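Long-range contacts in mandelate racemase/muconate lactonizing enzyme family protein (Azoarcus sp., PDB 2QDE), which belongs to the mandelate racemase/muconate lactonizing enzyme family, is of unassigned specific function, and binds a barium ion in its TIM-barrel domain: residues W200-A205 with A233-K238; S218-P223 with V239-Y244; D265-K270 with A290-I295. All blocks are in the same frame, centred on the assembly; numbering follows the deposited sequence.

Contact 1: W200-A205 with A233-K238; sequences WTYDQA and ARLRGK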
loop_
_atom_site.group_PDB
_atom_site.type_symbol
_atom_site.label_atom_id
_atom_site.label_comp_id
_atom_site.label_asym_id
_atom_site.label_seq_id
_atom_site.Cartn_x
_atom_site.Cartn_y
_atom_site.Cartn_z
ATOM N N TRP A 200 -3.219 24.586 -13.999
ATOM C CA TRP A 200 -4.531 24.259 -13.446
ATOM C C TRP A 200 -4.641 23.705 -12.027
ATOM O O TRP A 200 -3.761 22.993 -11.547
ATOM C CB TRP A 200 -5.262 23.281 -14.368
ATOM C CG TRP A 200 -5.662 23.854 -15.693
ATOM C CD1 TRP A 200 -5.803 25.177 -16.010
ATOM C CD2 TRP A 200 -5.990 23.119 -16.877
ATOM N NE1 TRP A 200 -6.194 25.307 -17.319
ATOM C CE2 TRP A 200 -6.316 24.059 -17.876
ATOM C CE3 TRP A 200 -6.039 21.754 -17.190
ATOM C CZ2 TRP A 200 -6.687 23.680 -19.173
ATOM C CZ3 TRP A 200 -6.409 21.373 -18.484
ATOM C CH2 TRP A 200 -6.726 22.335 -19.458
ATOM N N THR A 201 -5.742 24.051 -11.358
ATOM C CA THR A 201 -6.018 23.514 -10.031
ATOM C C THR A 201 -6.725 22.216 -10.442
ATOM O O THR A 201 -7.149 22.085 -11.595
ATOM C CB THR A 201 -6.992 24.410 -9.205
ATOM O OG1 THR A 201 -8.247 24.520 -9.888
ATOM C CG2 THR A 201 -6.410 25.810 -9.013
ATOM N N TYR A 202 -6.861 21.263 -9.533
ATOM C CA TYR A 202 -7.485 19.998 -9.899
ATOM C C TYR A 202 -8.852 20.090 -10.590
ATOM O O TYR A 202 -9.065 19.463 -11.628
ATOM C CB TYR A 202 -7.593 19.095 -8.677
ATOM C CG TYR A 202 -8.209 17.767 -9.005
ATOM C CD1 TYR A 202 -7.473 16.771 -9.651
ATOM C CD2 TYR A 202 -9.549 17.517 -8.713
ATOM C CE1 TYR A 202 -8.066 15.549 -10.000
ATOM C CE2 TYR A 202 -10.150 16.312 -9.061
ATOM C CZ TYR A 202 -9.409 15.336 -9.699
ATOM O OH TYR A 202 -10.028 14.159 -10.031
ATOM N N ASP A 203 -9.774 20.859 -10.016
ATOM C CA ASP A 203 -11.118 21.016 -10.580
ATOM C C ASP A 203 -11.092 21.590 -11.990
ATOM O O ASP A 203 -11.840 21.138 -12.862
ATOM C CB ASP A 203 -11.982 21.898 -9.667
ATOM C CG ASP A 203 -11.370 23.263 -9.427
ATOM O OD1 ASP A 203 -10.168 23.316 -9.084
ATOM O OD2 ASP A 203 -12.092 24.281 -9.567
ATOM N N GLN A 204 -10.242 22.589 -12.215
ATOM C CA GLN A 204 -10.112 23.191 -13.540
ATOM C C GLN A 204 -9.730 22.114 -14.553
ATOM O O GLN A 204 -10.308 22.031 -15.633
ATOM C CB GLN A 204 -9.008 24.253 -13.553
ATOM C CG GLN A 204 -9.413 25.661 -13.146
ATOM C CD GLN A 204 -8.251 26.641 -13.302
ATOM O OE1 GLN A 204 -7.166 26.420 -12.761
ATOM N NE2 GLN A 204 -8.471 27.722 -14.053
ATOM N N ALA A 205 -8.741 21.300 -14.195
ATOM C CA ALA A 205 -8.263 20.237 -15.077
ATOM C C ALA A 205 -9.374 19.265 -15.457
ATOM O O ALA A 205 -9.587 18.981 -16.630
ATOM C CB ALA A 205 -7.106 19.487 -14.417
ATOM N N ALA A 233 -2.162 11.725 -10.750
ATOM C CA ALA A 233 -2.646 10.353 -10.692
ATOM C C ALA A 233 -4.168 10.393 -10.554
ATOM O O ALA A 233 -4.876 9.718 -11.294
ATOM C CB ALA A 233 -2.026 9.613 -9.502
ATOM N N ARG A 234 -4.662 11.207 -9.624
ATOM C CA ARG A 234 -6.103 11.317 -9.398
ATOM C C ARG A 234 -6.853 11.766 -10.663
ATOM O O ARG A 234 -8.008 11.380 -10.881
ATOM C CB ARG A 234 -6.393 12.296 -8.258
ATOM C CG ARG A 234 -7.833 12.241 -7.762
ATOM C CD ARG A 234 -8.193 13.454 -6.916
ATOM N NE ARG A 234 -7.220 13.690 -5.857
ATOM C CZ ARG A 234 -6.451 14.772 -5.781
ATOM N NH1 ARG A 234 -6.538 15.716 -6.704
ATOM N NH2 ARG A 234 -5.592 14.909 -4.779
ATOM N N LEU A 235 -6.193 12.574 -11.489
ATOM C CA LEU A 235 -6.789 13.066 -12.725
ATOM C C LEU A 235 -6.892 11.925 -13.720
ATOM O O LEU A 235 -7.915 11.759 -14.386
ATOM C CB LEU A 235 -5.935 14.189 -13.324
ATOM C CG LEU A 235 -6.508 14.934 -14.530
ATOM C CD1 LEU A 235 -7.829 15.591 -14.147
ATOM C CD2 LEU A 235 -5.515 16.000 -14.997
ATOM N N ARG A 236 -5.824 11.141 -13.822
ATOM C CA ARG A 236 -5.798 10.007 -14.735
ATOM C C ARG A 236 -6.935 9.036 -14.414
ATOM O O ARG A 236 -7.351 8.254 -15.268
ATOM C CB ARG A 236 -4.452 9.278 -14.650
ATOM C CG ARG A 236 -3.267 10.113 -15.113
ATOM C CD ARG A 236 -1.976 9.299 -15.260
ATOM N NE ARG A 236 -2.162 8.181 -16.177
ATOM C CZ ARG A 236 -2.440 6.943 -15.794
ATOM N NH1 ARG A 236 -2.546 6.659 -14.504
ATOM N NH2 ARG A 236 -2.662 6.005 -16.704
ATOM N N GLY A 237 -7.437 9.099 -13.184
ATOM C CA GLY A 237 -8.519 8.220 -12.781
ATOM C C GLY A 237 -9.900 8.782 -13.086
ATOM O O GLY A 237 -10.907 8.103 -12.883
ATOM N N LYS A 238 -9.957 10.022 -13.565
ATOM C CA LYS A 238 -11.233 10.650 -13.877
ATOM C C LYS A 238 -11.379 11.026 -15.355
ATOM O O LYS A 238 -12.472 11.391 -15.790
ATOM C CB LYS A 238 -11.444 11.914 -13.030
ATOM C CG LYS A 238 -11.350 11.727 -11.513
ATOM C CD LYS A 238 -12.226 10.588 -10.990
ATOM C CE LYS A 238 -13.705 10.825 -11.207
ATOM N NZ LYS A 238 -14.511 9.751 -10.528
#
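Tyr202 leaves the first turn of helix 202-212 with CG anti to its backbone N (chi1 -179°), and the ring reaches across to helix 229-236. Arg234 also starts with CG anti to the backbone N, then bends at chi3 (-51°), so that its chain folds over one face of that ring. Arg234 CD lies over the face, 4.0 Å from the Tyr202 ring centroid, a CH-pi contact. The guanidinium follows as a cation-pi partner, with Arg234 CZ 4.6 Å from the same centroid. It stands on the ring rather than lying flat on it: the two planes are 83° apart, and the NH1 corner comes down near the rim, 3.3 Å from Tyr202 CD1. The ring edge meets the helix backbone, Leu235 N lying in the ring plane 3.8 Å from Tyr202 CE1. At the tip, Tyr202 OH touches Lys238 CG at 3.1 Å, the lysine chain crossing at about a right angle, but the hydroxyl's hydrogen bond goes to Asp265 of a second subunit. Lys238 NZ likewise turns away, to the Val239 carbonyl of that subunit. Deeper in, Ala205 CB packs on the branched end of Leu235, 3.9 Å from its CD2. Thr201, at the N-cap of helix 202-212, hydrogen-bonds through OG1 to Asp203 OD1 at a very short 2.4 Å, and its N is taken by Gln204 OE1. Arg236 of the second subunit packs on Tyr202, Arg234 and Lys238, so the aromatic-cation cluster belongs to a subunit interface as well as to the chain's own packing. Two successive helices side by side on the outside of a beta/alpha barrel, as here, are typical of the barrel domain of the enolase superfamily.

Contact 2: S218-P223 with V239-Y244; sequences SKIEQP and VATPIY. With BA (barium ion), chain I.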
loop_
_atom_site.group_PDB
_atom_site.type_symbol
_atom_site.label_atom_id
_atom_site.label_comp_id
_atom_site.label_asym_id
_atom_site.label_seq_id
_atom_site.Cartn_x
_atom_site.Cartn_y
_atom_site.Cartn_z
ATOM N N SER A 218 -4.532 13.766 -28.518
ATOM C CA SER A 218 -3.686 12.615 -28.230
ATOM C C SER A 218 -3.217 12.613 -26.776
ATOM O O SER A 218 -2.904 11.558 -26.224
ATOM C CB SER A 218 -2.473 12.581 -29.167
ATOM O OG SER A 218 -1.595 13.663 -28.914
ATOM N N LYS A 219 -3.180 13.789 -26.154
ATOM C CA LYS A 219 -2.741 13.897 -24.766
ATOM C C LYS A 219 -2.854 15.318 -24.223
ATOM O O LYS A 219 -3.067 16.267 -24.982
ATOM C CB LYS A 219 -1.282 13.434 -24.651
ATOM C CG LYS A 219 -0.363 14.030 -25.728
ATOM C CD LYS A 219 1.054 13.483 -25.628
ATOM C CE LYS A 219 1.847 13.717 -26.905
ATOM N NZ LYS A 219 1.316 12.921 -28.035
ATOM N N ILE A 220 -2.728 15.443 -22.903
ATOM C CA ILE A 220 -2.748 16.736 -22.222
ATOM C C ILE A 220 -1.400 16.853 -21.512
ATOM O O ILE A 220 -1.095 16.058 -20.625
ATOM C CB ILE A 220 -3.851 16.830 -21.142
ATOM C CG1 ILE A 220 -5.226 16.515 -21.744
ATOM C CG2 ILE A 220 -3.849 18.230 -20.542
ATOM C CD1 ILE A 220 -5.622 17.430 -22.862
ATOM N N GLU A 221 -0.591 17.831 -21.902
ATOM C CA GLU A 221 0.718 18.009 -21.286
ATOM C C GLU A 221 0.692 18.845 -20.006
ATOM O O GLU A 221 0.266 20.006 -20.011
ATOM C CB GLU A 221 1.687 18.645 -22.282
ATOM C CG GLU A 221 3.131 18.733 -21.778
ATOM C CD GLU A 221 4.061 19.404 -22.780
ATOM O OE1 GLU A 221 3.783 19.307 -23.997
ATOM O OE2 GLU A 221 5.077 20.009 -22.347
ATOM N N GLN A 222 1.157 18.234 -18.918
ATOM C CA GLN A 222 1.241 18.865 -17.599
ATOM C C GLN A 222 0.076 19.783 -17.224
ATOM O O GLN A 222 0.237 21.008 -17.146
ATOM C CB GLN A 222 2.544 19.663 -17.483
ATOM C CG GLN A 222 2.915 20.011 -16.048
ATOM C CD GLN A 222 3.387 18.800 -15.262
ATOM O OE1 GLN A 222 2.957 18.572 -14.129
ATOM N NE2 GLN A 222 4.280 18.018 -15.859
ATOM N N PRO A 223 -1.107 19.206 -16.975
ATOM C CA PRO A 223 -2.258 20.029 -16.607
ATOM C C PRO A 223 -2.144 20.640 -15.208
ATOM O O PRO A 223 -2.585 21.768 -14.981
ATOM C CB PRO A 223 -3.434 19.055 -16.725
ATOM C CG PRO A 223 -2.821 17.744 -16.392
ATOM C CD PRO A 223 -1.494 17.788 -17.113
ATOM N N VAL A 239 -10.289 10.958 -16.120
ATOM C CA VAL A 239 -10.350 11.304 -17.539
ATOM C C VAL A 239 -9.742 10.225 -18.423
ATOM O O VAL A 239 -8.859 9.479 -18.001
ATOM C CB VAL A 239 -9.622 12.642 -17.847
ATOM C CG1 VAL A 239 -10.222 13.760 -17.018
ATOM C CG2 VAL A 239 -8.129 12.508 -17.583
ATOM N N ALA A 240 -10.201 10.168 -19.667
ATOM C CA ALA A 240 -9.711 9.174 -20.609
ATOM C C ALA A 240 -8.437 9.624 -21.307
ATOM O O ALA A 240 -7.533 8.825 -21.551
ATOM C CB ALA A 240 -10.787 8.876 -21.647
ATOM N N THR A 241 -8.377 10.913 -21.629
ATOM C CA THR A 241 -7.241 11.494 -22.335
ATOM C C THR A 241 -5.914 11.258 -21.625
ATOM O O THR A 241 -5.783 11.512 -20.430
ATOM C CB THR A 241 -7.443 13.009 -22.523
ATOM O OG1 THR A 241 -8.775 13.252 -22.988
ATOM C CG2 THR A 241 -6.443 13.557 -23.538
ATOM N N PRO A 242 -4.904 10.773 -22.364
ATOM C CA PRO A 242 -3.586 10.512 -21.779
ATOM C C PRO A 242 -3.030 11.779 -21.140
ATOM O O PRO A 242 -3.206 12.867 -21.673
ATOM C CB PRO A 242 -2.752 10.069 -22.978
ATOM C CG PRO A 242 -3.769 9.456 -23.895
ATOM C CD PRO A 242 -4.918 10.428 -23.795
ATOM N N ILE A 243 -2.367 11.624 -19.999
ATOM C CA ILE A 243 -1.779 12.742 -19.281
ATOM C C ILE A 243 -0.256 12.579 -19.280
ATOM O O ILE A 243 0.261 11.602 -18.735
ATOM C CB ILE A 243 -2.276 12.780 -17.818
ATOM C CG1 ILE A 243 -3.810 12.810 -17.779
ATOM C CG2 ILE A 243 -1.676 13.973 -17.093
ATOM C CD1 ILE A 243 -4.432 14.020 -18.450
ATOM N N TYR A 244 0.449 13.528 -19.894
ATOM C CA TYR A 244 1.911 13.496 -19.965
ATOM C C TYR A 244 2.536 14.469 -18.968
ATOM O O TYR A 244 1.954 15.511 -18.663
ATOM C CB TYR A 244 2.389 13.855 -21.376
ATOM C CG TYR A 244 2.375 12.702 -22.359
ATOM C CD1 TYR A 244 1.289 11.825 -22.435
ATOM C CD2 TYR A 244 3.434 12.515 -23.244
ATOM C CE1 TYR A 244 1.261 10.790 -23.374
ATOM C CE2 TYR A 244 3.417 11.487 -24.183
ATOM C CZ TYR A 244 2.329 10.631 -24.244
ATOM O OH TYR A 244 2.323 9.620 -25.174
HETATM BA BA BA I . 5.495 22.325 -20.855
#
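Lys219 lays its CD over the centre of one face of the Tyr244 ring, the two side chains crossing obliquely. Its CG takes the crowded position between backbone N and carbonyl carbon (chi1 47°), which sends the CB-CD part across the ring. A bend at chi4 (-67°) lifts the ammonium off the ring centre, so that Lys219 NZ stands above the face but off-centre, 5.0 Å from the Tyr244 centroid, an off-centre cation-pi contact. NZ also hydrogen-bonds to Ser218 OG, whose stronger partner is Asp191. On the other side of the sheet, Ile220 CB meets Ile243 CD1 at 3.9 Å, and Thr241 CG2 crosses Ile220 CG1 at about a right angle. Three parallel-strand bonds join the backbones: Ile220 N to Pro242 O (2.9 Å), Tyr244 N to Ile220 O (3.1 Å), and Gln222 N to Tyr244 O (2.8 Å). Glu221 shares its face with Tyr244 and runs out extended, its OE2 2.8 Å from the barium ion. Asp195, Asn197 and Asp246 complete the protein ligands, while OE1 forms a salt bridge with Lys165. Gripped by a metal at one oxygen and a lysine at the other, the buried Glu221 carboxylate is probably held ionised.

Contact 3: D265-K270 with A290-I295; sequences DGLMIK and ANLPVI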
loop_
_atom_site.group_PDB
_atom_site.type_symbol
_atom_site.label_atom_id
_atom_site.label_comp_id
_atom_site.label_asym_id
_atom_site.label_seq_id
_atom_site.Cartn_x
_atom_site.Cartn_y
_atom_site.Cartn_z
ATOM N N ASP A 265 1.182 9.094 -18.493
ATOM C CA ASP A 265 1.038 8.166 -19.613
ATOM C C ASP A 265 2.161 8.399 -20.626
ATOM O O ASP A 265 2.301 7.663 -21.601
ATOM C CB ASP A 265 -0.313 8.380 -20.292
ATOM C CG ASP A 265 -1.477 8.045 -19.380
ATOM O OD1 ASP A 265 -1.570 6.869 -18.970
ATOM O OD2 ASP A 265 -2.288 8.953 -19.074
ATOM N N GLY A 266 2.957 9.435 -20.377
ATOM C CA GLY A 266 4.051 9.784 -21.268
ATOM C C GLY A 266 4.880 10.883 -20.632
ATOM O O GLY A 266 4.456 11.469 -19.636
ATOM N N LEU A 267 6.040 11.185 -21.212
ATOM C CA LEU A 267 6.930 12.194 -20.632
ATOM C C LEU A 267 7.555 13.141 -21.657
ATOM O O LEU A 267 7.708 12.784 -22.822
ATOM C CB LEU A 267 8.068 11.486 -19.888
ATOM C CG LEU A 267 7.741 10.345 -18.916
ATOM C CD1 LEU A 267 8.995 9.498 -18.690
ATOM C CD2 LEU A 267 7.216 10.901 -17.608
ATOM N N MET A 268 7.906 14.347 -21.216
ATOM C CA MET A 268 8.582 15.312 -22.081
ATOM C C MET A 268 9.908 15.611 -21.394
ATOM O O MET A 268 9.984 15.650 -20.165
ATOM C CB MET A 268 7.825 16.641 -22.228
ATOM C CG MET A 268 6.398 16.678 -21.748
ATOM S SD MET A 268 5.286 15.605 -22.639
ATOM C CE MET A 268 5.806 15.883 -24.297
ATOM N N ILE A 269 10.953 15.823 -22.177
ATOM C CA ILE A 269 12.244 16.141 -21.596
ATOM C C ILE A 269 12.859 17.352 -22.294
ATOM O O ILE A 269 12.486 17.687 -23.414
ATOM C CB ILE A 269 13.218 14.946 -21.733
ATOM C CG1 ILE A 269 14.511 15.216 -20.955
ATOM C CG2 ILE A 269 13.548 14.709 -23.203
ATOM C CD1 ILE A 269 15.526 14.092 -21.042
ATOM N N LYS A 270 13.772 18.025 -21.600
ATOM C CA LYS A 270 14.531 19.142 -22.165
ATOM C C LYS A 270 15.917 18.924 -21.585
ATOM O O LYS A 270 16.052 18.657 -20.392
ATOM C CB LYS A 270 13.990 20.515 -21.732
ATOM C CG LYS A 270 12.702 20.935 -22.428
ATOM C CD LYS A 270 12.431 22.420 -22.236
ATOM C CE LYS A 270 11.116 22.851 -22.884
ATOM N NZ LYS A 270 9.951 22.180 -22.265
ATOM N N ALA A 290 10.384 2.650 -17.490
ATOM C CA ALA A 290 8.949 2.906 -17.367
ATOM C C ALA A 290 8.188 2.529 -18.637
ATOM O O ALA A 290 6.955 2.497 -18.647
ATOM C CB ALA A 290 8.716 4.370 -17.050
ATOM N N ASN A 291 8.934 2.250 -19.703
ATOM C CA ASN A 291 8.356 1.906 -20.991
ATOM C C ASN A 291 7.409 3.014 -21.454
ATOM O O ASN A 291 6.361 2.750 -22.046
ATOM C CB ASN A 291 7.616 0.561 -20.905
ATOM C CG ASN A 291 7.198 0.039 -22.269
ATOM O OD1 ASN A 291 7.873 0.281 -23.266
ATOM N ND2 ASN A 291 6.086 -0.693 -22.314
ATOM N N LEU A 292 7.795 4.256 -21.173
ATOM C CA LEU A 292 7.008 5.431 -21.542
ATOM C C LEU A 292 7.637 6.222 -22.692
ATOM O O LEU A 292 8.854 6.262 -22.837
ATOM C CB LEU A 292 6.865 6.374 -20.341
ATOM C CG LEU A 292 6.025 5.924 -19.146
ATOM C CD1 LEU A 292 6.016 7.015 -18.084
ATOM C CD2 LEU A 292 4.613 5.631 -19.618
ATOM N N PRO A 293 6.802 6.872 -23.515
ATOM C CA PRO A 293 7.317 7.664 -24.639
ATOM C C PRO A 293 7.941 8.960 -24.111
ATOM O O PRO A 293 7.563 9.445 -23.046
ATOM C CB PRO A 293 6.069 7.923 -25.476
ATOM C CG PRO A 293 4.986 8.014 -24.424
ATOM C CD PRO A 293 5.329 6.848 -23.513
ATOM N N VAL A 294 8.896 9.511 -24.854
ATOM C CA VAL A 294 9.565 10.745 -24.450
ATOM C C VAL A 294 9.699 11.701 -25.632
ATOM O O VAL A 294 10.239 11.342 -26.677
ATOM C CB VAL A 294 10.988 10.466 -23.888
ATOM C CG1 VAL A 294 11.661 11.782 -23.479
ATOM C CG2 VAL A 294 10.910 9.519 -22.699
ATOM N N ILE A 295 9.195 12.916 -25.456
ATOM C CA ILE A 295 9.269 13.946 -26.484
ATOM C C ILE A 295 10.175 15.069 -25.966
ATOM O O ILE A 295 9.851 15.721 -24.976
ATOM C CB ILE A 295 7.871 14.528 -26.782
ATOM C CG1 ILE A 295 6.942 13.417 -27.272
ATOM C CG2 ILE A 295 7.971 15.628 -27.829
ATOM C CD1 ILE A 295 5.528 13.888 -27.512
#
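Packing is closest where Ile269 meets Val294 and where Met268 meets Ile295, on the two faces of a parallel strand pair. Ile269 holds CG2 in the crowded position between its backbone N and carbonyl carbon, and this methyl presses on Val294 CG1 at 3.5 Å, tighter than usual carbon contact. On the other face Met268 and Ile295 lie side by side, pointing the same way. Met268 chi1 is nearly eclipsed (-13°), and bends at chi2 and chi3 curl the chain so that its CE reaches Ile295 CB at 3.5 Å. The backbones pair through Leu267 N to Pro293 O, Ile295 N to Leu267 O, and Ile269 N to Ile295 O, each 3.0 Å. The first two donors lie in the acceptor's carbonyl plane; Ile269 N stands 44° out of it. Leu267 O also takes the CA-H of Val294, at 3.2 Å from Val294 CA. Strands 266-269 and 294-296 are joined through helix 277-290, a beta-alpha-beta crossover of the barrel, and Trp283 and Ala287 of that helix lie against the Leu267, Ile269 and Val294 face. Leu267 and Leu292 cross at about a right angle, CG to CD1 3.8 Å, whereas Leu267 CD1 sits more loosely, 4.4 Å from Val294 CG2. Pro293 fits snugly against Gly266, Pro293 CG 3.7 Å from Gly266 CA, with little room beside the glycine. Asn291, with positive phi, ends the helix in a Schellman motif, and its ND2 hydrogen-bonds to Asp228 of a neighbouring subunit, so this end faces an interface rather than solvent. At the far end partly exposed Lys270 points away from 290-295, its NZ weakly bonded to Tyr57.

Contacts 2 and 3 belong to neighbouring parallel strands of the barrel sheet (243-245 beside 266-269), their centres about 12 Å apart: Ile243 O and Asp265 N form a probable hydrogen bond of 2.7 Å, and Tyr244 OH packs against Pro293 CG at 3.2 Å. Contact 1 is the outer, helical layer, its centre about 10 Å from that of contact 2. There Leu235 CD2 packs 3.5 Å from Pro223 CG. A salt bridge of 2.7 Å from Arg236 NH2 to Asp265 OD1 ties contact 1 to contact 3. The barium ion orders the three: contact 2 supplies a ligand, the Met268 side chain of contact 3 lies about 6 Å from the ion, and Leu235 of contact 1 about 14 Å.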